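Local structure of cytokinin riboside 5'-monophosphate phosphoribohydrolase (Corynebacterium glutamicum, 5ZBL) at residues A[138-143]-A[183-188]; A[150-155]-A[172-177]; A[32-37]-A[111-116]. The protein is an enzyme of the SLOG clan, a dimer whose subunits are Rossmann-like alpha/beta domains built on a central parallel sheet. All coordinates share one frame; numbering follows the deposited sequence.

Interaction 1: A[138-143]-A[183-188]; sequences PVALYD and KAMQTW. With EDO (1,2-ethanediol), chain E.
The carbonyl oxygen of Lys183, in the last turn of helix 178-186 just before Trp188 folds onto Pro138, is gripped twice by one residue. Thr187 N gives it an ordinary backbone bond of 3.1 Å to Lys183 O, and Thr187 OG1 adds a longer one of 3.3 Å to the same Lys183 O from the opposite face of the carbonyl plane. Threonine suits this place because its hydroxyl can turn back to a carbonyl one turn earlier.

Beyond that turn, Trp188 has CG anti to its own N (chi1 -179°), which brings the indole over the pyrrolidine of Pro138. The result is a CH-pi contact: Pro138 CB stands 3.8 Å from the centroid of the five-membered ring of Trp188, only 15° off its normal. Further along the same face, Pro138 CD lies 3.6 Å from Trp188 CE3, above the rim of the six-membered ring. Proline, rigid and rich in C-H groups, lies across both rings with little side-chain freedom to lose. The indole NE1 makes a weak hydrogen bond to Cys171 O.

Met185 works one helical turn earlier. The end of its side chain comes down on the strand, with SD 3.7 Å from Ala140 CB, and bends at chi3 (77°) so that CE approaches Pro138 O at 4.2 Å. The small alanine lets the sulfur come close to the sheet, where Ile111 and Ile173 of the two adjoining strands also touch Met185. Just past the strand, Asp143 OD2 accepts from 1,2-ethanediol, EDO O2, at 2.6 Å, and is also bonded to Gln149 NE2. On the other side of the sheet, Val139 and Leu141 pack on helix 117-130. Strand 139-142 is thus an inner strand with helices over both faces, the three-layer alpha/beta sandwich of a Rossmann-like fold.

Interaction 2: A[150-155]-A[172-177]; sequences PLLEML and LIVESD. With EDO (1,2-ethanediol), chain E.
Leu152 meets the sheet with both of its methyl groups, one on Leu172 and one on Val174. This is the helix-on-strand packing of a beta-alpha-beta crossover, in which the chain leaves strand 139-142, passes through helix 149-160 and returns as the parallel neighbour 173-175. Leu152 CD2 lies 3.9 Å from Leu172 CD2 where the two leucines cross at an angle. Its other branch meets valine tip to tip, Leu152 CD1 being 4.1 Å from Val174 CG1 and hardly farther, 4.2 Å, from Val174 CG2. CD1 therefore rests against the fork of the valine rather than against one methyl. With CG beside the backbone N (chi1 -74°), the leucine stretches out from the helix far enough for its two branches to divide between Leu172 and Val174. The gap to be bridged is wide, 9.4 Å between Leu152 CA and Val174 CA, which suits a long branched side chain on the helix and a short beta-branched one on the strand.

Around this pair the apolar layer continues. Leu141 of the adjoining strand touches both Leu152 and Leu172, and Trp127 of helix 117-130 touches Leu155 and Leu172. Helix 149-160 also reaches the second subunit, where Leu151 packs on Met154 of that chain.

At the end of strand 173-175 the surroundings turn polar. Asp177 stands at the N-cap of helix 178-186, its OD2 accepting from Ala180 N. Glu175 lies on the face turned from Leu152. Its carboxylate receives a hydrogen bond from a 1,2-ethanediol molecule, EDO O1 to Glu175 OE2, at 2.9 Å.

Interaction 3: A[32-37]-A[111-116]; sequences QTLAKT and IAMPGG. With PO4 (phosphate ion), chain G.
Leu34 touches Met113 just ahead of a glycine-rich loop, Pro114 to Gly116, the start of the PGGxGT signature of this family, at which a phosphate ion, probably from the crystallisation liquor, is bound. Leu34 reaches from helix 25-40 toward the sheet with CG anti to its N (chi1 179°), and its CD2 comes 3.5 Å from Met113 SD as the two side chains cross. The same methyl is 4.3 Å from Ile111 CG2, so one leucine branch covers two residues of the strand and its exit. Methionine suits this spot because its flexible thioether, bent at chi3 (-47°), can shape itself to the leucine; Tyr142 touches both.

In this Rossmann-like fold, strand 110-112 lies inside the parallel sheet, and the chain passes from its end through the loop into helix 117-130, with Gly116 as N-cap. Phosphate O4 sits where a side chain would begin, so glycine admits the ion. Gly116 N makes a weak hydrogen bond of 3.1 Å to phosphate O3 (N-H...O 134°). Gly118 N, Thr119 OG1 and Ser19 N also bind the phosphate, which the positive end of the helix dipole would probably help hold.

Overall arrangement
The three contacts lie on neighbouring strands, 110-112, 139-142 and 173-175, with strand 139-142 in the middle. Interactions 1 and 2 have centres 12 Å apart and are joined by the sheet itself, for instance Asp143 N to Glu175 O at 2.7 Å. A single 1,2-ethanediol also spans them, bonded to Asp143 OD2 and Glu175 OE2. Interaction 3, also 12 Å from interaction 1, joins it through Ala112 N and Ala140 O, 2.9 Å apart, and through Met185 SD, 3.4 Å from Ile111 CG1. Interactions 2 and 3 do not touch, their nearest atoms being about 6 Å apart. Of the three, interaction 3 alone includes a residue that binds the phosphate.

Interaction 1: A[138-143]-A[183-188]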
loop_
_atom_site.group_PDB
_atom_site.type_symbol
_atom_site.label_atom_id
_atom_site.label_comp_id
_atom_site.label_asym_id
_atom_site.label_seq_id
_atom_site.Cartn_x
_atom_site.Cartn_y
_atom_site.Cartn_z
ATOM N N PRO A 138 10.302 2.854 14.248
ATOM C CA PRO A 138 8.940 3.315 14.581
ATOM C C PRO A 138 8.186 3.836 13.363
ATOM O O PRO A 138 8.783 4.479 12.505
ATOM C CB PRO A 138 9.173 4.454 15.564
ATOM C CG PRO A 138 10.586 4.878 15.348
ATOM C CD PRO A 138 11.358 3.688 14.861
ATOM N N VAL A 139 6.907 3.489 13.286
ATOM C CA VAL A 139 5.990 4.003 12.241
ATOM C C VAL A 139 4.922 4.806 12.964
ATOM O O VAL A 139 4.338 4.329 13.943
ATOM C CB VAL A 139 5.363 2.883 11.450
ATOM C CG1 VAL A 139 4.440 3.423 10.352
ATOM C CG2 VAL A 139 6.464 2.021 10.867
ATOM N N ALA A 140 4.726 6.048 12.528
ATOM C CA ALA A 140 3.796 6.947 13.192
ATOM C C ALA A 140 2.776 7.496 12.208
ATOM O O ALA A 140 3.122 7.874 11.090
ATOM C CB ALA A 140 4.543 8.081 13.843
ATOM N N LEU A 141 1.522 7.542 12.640
ATOM C CA LEU A 141 0.449 8.144 11.868
ATOM C C LEU A 141 0.151 9.521 12.454
ATOM O O LEU A 141 -0.255 9.641 13.597
ATOM C CB LEU A 141 -0.786 7.256 11.907
ATOM C CG LEU A 141 -0.628 5.794 11.525
ATOM C CD1 LEU A 141 -2.003 5.138 11.574
ATOM C CD2 LEU A 141 0.006 5.666 10.152
ATOM N N TYR A 142 0.402 10.555 11.665
ATOM C CA TYR A 142 0.158 11.924 12.079
ATOM C C TYR A 142 -1.326 12.183 11.817
ATOM O O TYR A 142 -1.744 12.451 10.667
ATOM C CB TYR A 142 1.092 12.880 11.310
ATOM C CG TYR A 142 1.101 14.358 11.698
ATOM C CD1 TYR A 142 0.922 14.775 13.014
ATOM C CD2 TYR A 142 1.326 15.336 10.728
ATOM C CE1 TYR A 142 0.973 16.104 13.342
ATOM C CE2 TYR A 142 1.388 16.673 11.048
ATOM C CZ TYR A 142 1.195 17.063 12.363
ATOM O OH TYR A 142 1.236 18.425 12.729
ATOM N N ASP A 143 -2.109 12.138 12.903
ATOM C CA ASP A 143 -3.562 12.078 12.809
ATOM C C ASP A 143 -4.255 13.464 12.717
ATOM O O ASP A 143 -5.126 13.803 13.507
ATOM C CB ASP A 143 -4.073 11.246 13.985
ATOM C CG ASP A 143 -5.471 10.705 13.781
ATOM O OD1 ASP A 143 -5.890 10.463 12.617
ATOM O OD2 ASP A 143 -6.128 10.481 14.824
ATOM N N LYS A 183 8.013 12.889 20.047
ATOM C CA LYS A 183 8.404 12.366 21.366
ATOM C C LYS A 183 8.240 10.869 21.433
ATOM O O LYS A 183 9.131 10.171 21.898
ATOM C CB LYS A 183 7.602 13.007 22.492
ATOM C CG LYS A 183 7.978 12.531 23.886
ATOM C CD LYS A 183 7.650 13.575 24.943
ATOM C CE LYS A 183 8.332 13.250 26.266
ATOM N NZ LYS A 183 7.416 12.562 27.213
ATOM N N ALA A 184 7.105 10.371 20.954
ATOM C CA ALA A 184 6.866 8.929 20.959
ATOM C C ALA A 184 7.874 8.165 20.076
ATOM O O ALA A 184 8.264 7.059 20.445
ATOM C CB ALA A 184 5.428 8.612 20.559
ATOM N N MET A 185 8.250 8.742 18.920
ATOM C CA MET A 185 9.239 8.155 18.003
ATOM C C MET A 185 10.680 8.201 18.612
ATOM O O MET A 185 11.481 7.302 18.371
ATOM C CB MET A 185 9.218 8.862 16.611
ATOM C CG MET A 185 7.966 8.651 15.739
ATOM S SD MET A 185 7.953 9.596 14.177
ATOM C CE MET A 185 9.086 8.565 13.271
ATOM N N GLN A 186 10.995 9.227 19.399
ATOM C CA GLN A 186 12.318 9.347 20.070
ATOM C C GLN A 186 12.524 8.321 21.179
ATOM O O GLN A 186 13.609 7.715 21.280
ATOM C CB GLN A 186 12.525 10.761 20.626
ATOM C CG GLN A 186 12.789 11.812 19.563
ATOM C CD GLN A 186 12.865 13.229 20.129
ATOM O OE1 GLN A 186 11.969 13.695 20.842
ATOM N NE2 GLN A 186 13.926 13.935 19.779
ATOM N N THR A 187 11.480 8.099 21.979
ATOM C CA THR A 187 11.511 7.174 23.143
ATOM C C THR A 187 11.095 5.736 22.824
ATOM O O THR A 187 11.113 4.874 23.701
ATOM C CB THR A 187 10.655 7.716 24.340
ATOM O OG1 THR A 187 9.239 7.698 24.035
ATOM C CG2 THR A 187 11.099 9.140 24.687
ATOM N N TRP A 188 10.757 5.470 21.565
ATOM C CA TRP A 188 10.308 4.139 21.127
ATOM C C TRP A 188 11.435 3.084 21.110
ATOM O O TRP A 188 12.588 3.394 20.790
ATOM C CB TRP A 188 9.699 4.294 19.733
ATOM C CG TRP A 188 9.160 3.108 19.103
ATOM C CD1 TRP A 188 7.859 2.736 19.048
ATOM C CD2 TRP A 188 9.894 2.143 18.339
ATOM N NE1 TRP A 188 7.733 1.564 18.324
ATOM C CE2 TRP A 188 8.973 1.186 17.879
ATOM C CE3 TRP A 188 11.242 1.996 18.002
ATOM C CZ2 TRP A 188 9.356 0.102 17.096
ATOM C CZ3 TRP A 188 11.622 0.909 17.217
ATOM C CH2 TRP A 188 10.689 -0.017 16.779
HETATM C C1 EDO E . -4.635 11.217 19.468
HETATM O O1 EDO E . -3.840 10.518 20.431
HETATM C C2 EDO E . -4.464 10.570 18.086
HETATM O O2 EDO E . -5.705 10.569 17.372
#

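Interaction 2: A[150-155]-A[172-177]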
loop_
_atom_site.group_PDB
_atom_site.type_symbol
_atom_site.label_atom_id
_atom_site.label_comp_id
_atom_site.label_asym_id
_atom_site.label_seq_id
_atom_site.Cartn_x
_atom_site.Cartn_y
_atom_site.Cartn_z
ATOM N N PRO A 150 -10.394 6.225 10.261
ATOM C CA PRO A 150 -11.054 5.144 9.535
ATOM C C PRO A 150 -10.145 3.950 9.142
ATOM O O PRO A 150 -10.598 2.804 9.095
ATOM C CB PRO A 150 -11.616 5.849 8.287
ATOM C CG PRO A 150 -11.662 7.325 8.635
ATOM C CD PRO A 150 -10.567 7.551 9.624
ATOM N N LEU A 151 -8.883 4.206 8.852
ATOM C CA LEU A 151 -7.938 3.127 8.595
ATOM C C LEU A 151 -7.695 2.307 9.836
ATOM O O LEU A 151 -7.503 1.104 9.748
ATOM C CB LEU A 151 -6.597 3.668 8.125
ATOM C CG LEU A 151 -5.637 2.565 7.693
ATOM C CD1 LEU A 151 -5.945 2.046 6.288
ATOM C CD2 LEU A 151 -4.226 3.082 7.836
ATOM N N LEU A 152 -7.649 2.958 10.991
ATOM C CA LEU A 152 -7.459 2.228 12.235
ATOM C C LEU A 152 -8.629 1.275 12.487
ATOM O O LEU A 152 -8.422 0.134 12.927
ATOM C CB LEU A 152 -7.301 3.198 13.407
ATOM C CG LEU A 152 -5.968 3.944 13.522
ATOM C CD1 LEU A 152 -6.021 4.697 14.837
ATOM C CD2 LEU A 152 -4.762 3.033 13.492
ATOM N N GLU A 153 -9.844 1.747 12.198
ATOM C CA GLU A 153 -11.014 0.893 12.226
ATOM C C GLU A 153 -10.824 -0.320 11.333
ATOM O O GLU A 153 -11.023 -1.456 11.783
ATOM C CB GLU A 153 -12.271 1.656 11.808
ATOM C CG GLU A 153 -13.564 0.858 11.965
ATOM C CD GLU A 153 -13.788 0.335 13.399
ATOM O OE1 GLU A 153 -13.466 1.077 14.371
ATOM O OE2 GLU A 153 -14.301 -0.805 13.551
ATOM N N MET A 154 -10.403 -0.070 10.096
ATOM C CA MET A 154 -10.150 -1.135 9.163
ATOM C C MET A 154 -9.177 -2.151 9.748
ATOM O O MET A 154 -9.454 -3.332 9.651
ATOM C CB MET A 154 -9.648 -0.608 7.793
ATOM C CG MET A 154 -9.439 -1.682 6.693
ATOM S SD MET A 154 -10.894 -2.690 6.208
ATOM C CE MET A 154 -10.126 -4.037 5.331
ATOM N N LEU A 155 -8.068 -1.680 10.326
ATOM C CA LEU A 155 -7.045 -2.524 10.886
ATOM C C LEU A 155 -7.503 -3.275 12.115
ATOM O O LEU A 155 -7.112 -4.407 12.323
ATOM C CB LEU A 155 -5.814 -1.708 11.290
ATOM C CG LEU A 155 -5.001 -1.131 10.143
ATOM C CD1 LEU A 155 -3.795 -0.398 10.732
ATOM C CD2 LEU A 155 -4.550 -2.209 9.166
ATOM N N LEU A 172 2.169 0.722 17.140
ATOM C CA LEU A 172 1.946 1.757 16.161
ATOM C C LEU A 172 1.735 3.114 16.848
ATOM O O LEU A 172 0.848 3.235 17.680
ATOM C CB LEU A 172 0.677 1.383 15.366
ATOM C CG LEU A 172 0.187 2.412 14.373
ATOM C CD1 LEU A 172 1.299 2.714 13.377
ATOM C CD2 LEU A 172 -1.069 1.899 13.696
ATOM N N ILE A 173 2.509 4.131 16.490
ATOM C CA ILE A 173 2.289 5.473 17.060
ATOM C C ILE A 173 1.207 6.173 16.262
ATOM O O ILE A 173 1.224 6.157 15.053
ATOM C CB ILE A 173 3.586 6.304 17.081
ATOM C CG1 ILE A 173 4.677 5.603 17.924
ATOM C CG2 ILE A 173 3.346 7.662 17.651
ATOM C CD1 ILE A 173 6.061 5.908 17.418
ATOM N N VAL A 174 0.224 6.728 16.951
ATOM C CA VAL A 174 -0.852 7.529 16.340
ATOM C C VAL A 174 -1.025 8.843 17.129
ATOM O O VAL A 174 -1.415 8.802 18.264
ATOM C CB VAL A 174 -2.190 6.769 16.385
ATOM C CG1 VAL A 174 -3.309 7.589 15.706
ATOM C CG2 VAL A 174 -2.018 5.386 15.764
ATOM N N GLU A 175 -0.725 10.004 16.551
ATOM C CA GLU A 175 -0.882 11.254 17.305
ATOM C C GLU A 175 -1.325 12.416 16.415
ATOM O O GLU A 175 -0.925 12.500 15.303
ATOM C CB GLU A 175 0.397 11.621 18.028
ATOM C CG GLU A 175 0.927 10.658 19.095
ATOM C CD GLU A 175 0.007 10.337 20.290
ATOM O OE1 GLU A 175 0.316 9.304 20.945
ATOM O OE2 GLU A 175 -0.991 11.051 20.585
ATOM N N SER A 176 -2.191 13.280 16.916
ATOM C CA SER A 176 -2.585 14.495 16.219
ATOM C C SER A 176 -1.604 15.595 16.541
ATOM O O SER A 176 -1.464 16.534 15.753
ATOM C CB SER A 176 -3.982 14.930 16.625
ATOM O OG SER A 176 -4.033 15.048 18.045
ATOM N N ASP A 177 -0.921 15.489 17.685
ATOM C CA ASP A 177 -0.018 16.549 18.155
ATOM C C ASP A 177 1.404 16.211 17.740
ATOM O O ASP A 177 1.879 15.078 18.008
ATOM C CB ASP A 177 -0.089 16.698 19.673
ATOM C CG ASP A 177 0.755 17.841 20.193
ATOM O OD1 ASP A 177 0.343 19.015 20.077
ATOM O OD2 ASP A 177 1.820 17.566 20.757
HETATM C C1 EDO E . -4.635 11.217 19.468
HETATM O O1 EDO E . -3.840 10.518 20.431
HETATM C C2 EDO E . -4.464 10.570 18.086
HETATM O O2 EDO E . -5.705 10.569 17.372
#

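Interaction 3: A[32-37]-A[111-116]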
loop_
_atom_site.group_PDB
_atom_site.type_symbol
_atom_site.label_atom_id
_atom_site.label_comp_id
_atom_site.label_asym_id
_atom_site.label_seq_id
_atom_site.Cartn_x
_atom_site.Cartn_y
_atom_site.Cartn_z
ATOM N N GLN A 32 3.648 22.113 8.506
ATOM C CA GLN A 32 4.607 23.131 8.960
ATOM C C GLN A 32 4.948 23.055 10.418
ATOM O O GLN A 32 6.115 23.192 10.771
ATOM C CB GLN A 32 4.069 24.517 8.649
ATOM C CG GLN A 32 4.143 24.787 7.163
ATOM C CD GLN A 32 3.218 25.884 6.701
ATOM O OE1 GLN A 32 3.165 26.152 5.518
ATOM N NE2 GLN A 32 2.466 26.510 7.630
ATOM N N THR A 33 3.945 22.811 11.259
ATOM C CA THR A 33 4.186 22.659 12.702
ATOM C C THR A 33 5.001 21.415 12.967
ATOM O O THR A 33 5.842 21.388 13.883
ATOM C CB THR A 33 2.874 22.594 13.528
ATOM O OG1 THR A 33 1.935 23.508 12.982
ATOM C CG2 THR A 33 3.122 23.046 14.927
ATOM N N LEU A 34 4.733 20.377 12.181
ATOM C CA LEU A 34 5.470 19.125 12.324
ATOM C C LEU A 34 6.963 19.305 11.944
ATOM O O LEU A 34 7.874 18.923 12.702
ATOM C CB LEU A 34 4.771 18.034 11.499
ATOM C CG LEU A 34 5.427 16.660 11.517
ATOM C CD1 LEU A 34 5.622 16.100 12.937
ATOM C CD2 LEU A 34 4.619 15.723 10.638
ATOM N N ALA A 35 7.197 19.902 10.778
ATOM C CA ALA A 35 8.539 20.256 10.318
ATOM C C ALA A 35 9.374 21.071 11.327
ATOM O O ALA A 35 10.557 20.791 11.540
ATOM C CB ALA A 35 8.416 21.036 9.015
ATOM N N LYS A 36 8.753 22.095 11.915
ATOM C CA LYS A 36 9.421 22.980 12.902
ATOM C C LYS A 36 9.848 22.241 14.187
ATOM O O LYS A 36 10.967 22.430 14.687
ATOM C CB LYS A 36 8.498 24.188 13.235
ATOM C CG LYS A 36 8.995 25.195 14.284
ATOM C CD LYS A 36 10.394 25.763 13.995
ATOM C CE LYS A 36 10.631 27.148 14.599
ATOM N NZ LYS A 36 11.500 27.948 13.690
ATOM N N THR A 37 8.925 21.441 14.725
ATOM C CA THR A 37 9.176 20.599 15.879
ATOM C C THR A 37 10.330 19.670 15.600
ATOM O O THR A 37 11.240 19.520 16.436
ATOM C CB THR A 37 7.936 19.752 16.192
ATOM O OG1 THR A 37 6.815 20.619 16.240
ATOM C CG2 THR A 37 8.052 19.015 17.524
ATOM N N ILE A 111 6.896 8.558 9.176
ATOM C CA ILE A 111 5.672 9.275 9.483
ATOM C C ILE A 111 4.800 9.290 8.216
ATOM O O ILE A 111 5.262 9.600 7.118
ATOM C CB ILE A 111 5.959 10.709 9.880
ATOM C CG1 ILE A 111 6.829 10.753 11.148
ATOM C CG2 ILE A 111 4.688 11.489 10.213
ATOM C CD1 ILE A 111 7.339 12.167 11.439
ATOM N N ALA A 112 3.527 8.945 8.389
ATOM C CA ALA A 112 2.576 9.045 7.321
ATOM C C ALA A 112 1.622 10.183 7.718
ATOM O O ALA A 112 0.985 10.135 8.793
ATOM C CB ALA A 112 1.856 7.720 7.086
ATOM N N MET A 113 1.617 11.213 6.872
ATOM C CA MET A 113 0.734 12.342 7.000
ATOM C C MET A 113 -0.429 12.095 6.044
ATOM O O MET A 113 -0.378 11.206 5.211
ATOM C CB MET A 113 1.466 13.625 6.607
ATOM C CG MET A 113 2.777 13.896 7.354
ATOM S SD MET A 113 3.255 15.655 7.385
ATOM C CE MET A 113 3.029 16.144 5.685
ATOM N N PRO A 114 -1.471 12.927 6.123
ATOM C CA PRO A 114 -2.521 12.793 5.136
ATOM C C PRO A 114 -1.995 12.748 3.706
ATOM O O PRO A 114 -0.991 13.384 3.372
ATOM C CB PRO A 114 -3.340 14.059 5.339
ATOM C CG PRO A 114 -3.195 14.304 6.815
ATOM C CD PRO A 114 -1.770 13.982 7.104
ATOM N N GLY A 115 -2.688 11.983 2.880
ATOM C CA GLY A 115 -2.333 11.833 1.486
ATOM C C GLY A 115 -3.251 10.832 0.864
ATOM O O GLY A 115 -4.183 10.355 1.498
ATOM N N GLY A 116 -2.955 10.529 -0.388
ATOM C CA GLY A 116 -3.713 9.622 -1.207
ATOM C C GLY A 116 -3.165 8.213 -1.237
ATOM O O GLY A 116 -2.560 7.731 -0.262
HETATM P P PO4 G . -0.296 10.391 -3.195
HETATM O O1 PO4 G . -0.905 11.744 -3.424
HETATM O O2 PO4 G . 1.098 10.382 -3.788
HETATM O O3 PO4 G . -0.175 10.134 -1.713
HETATM O O4 PO4 G . -1.164 9.384 -3.867
#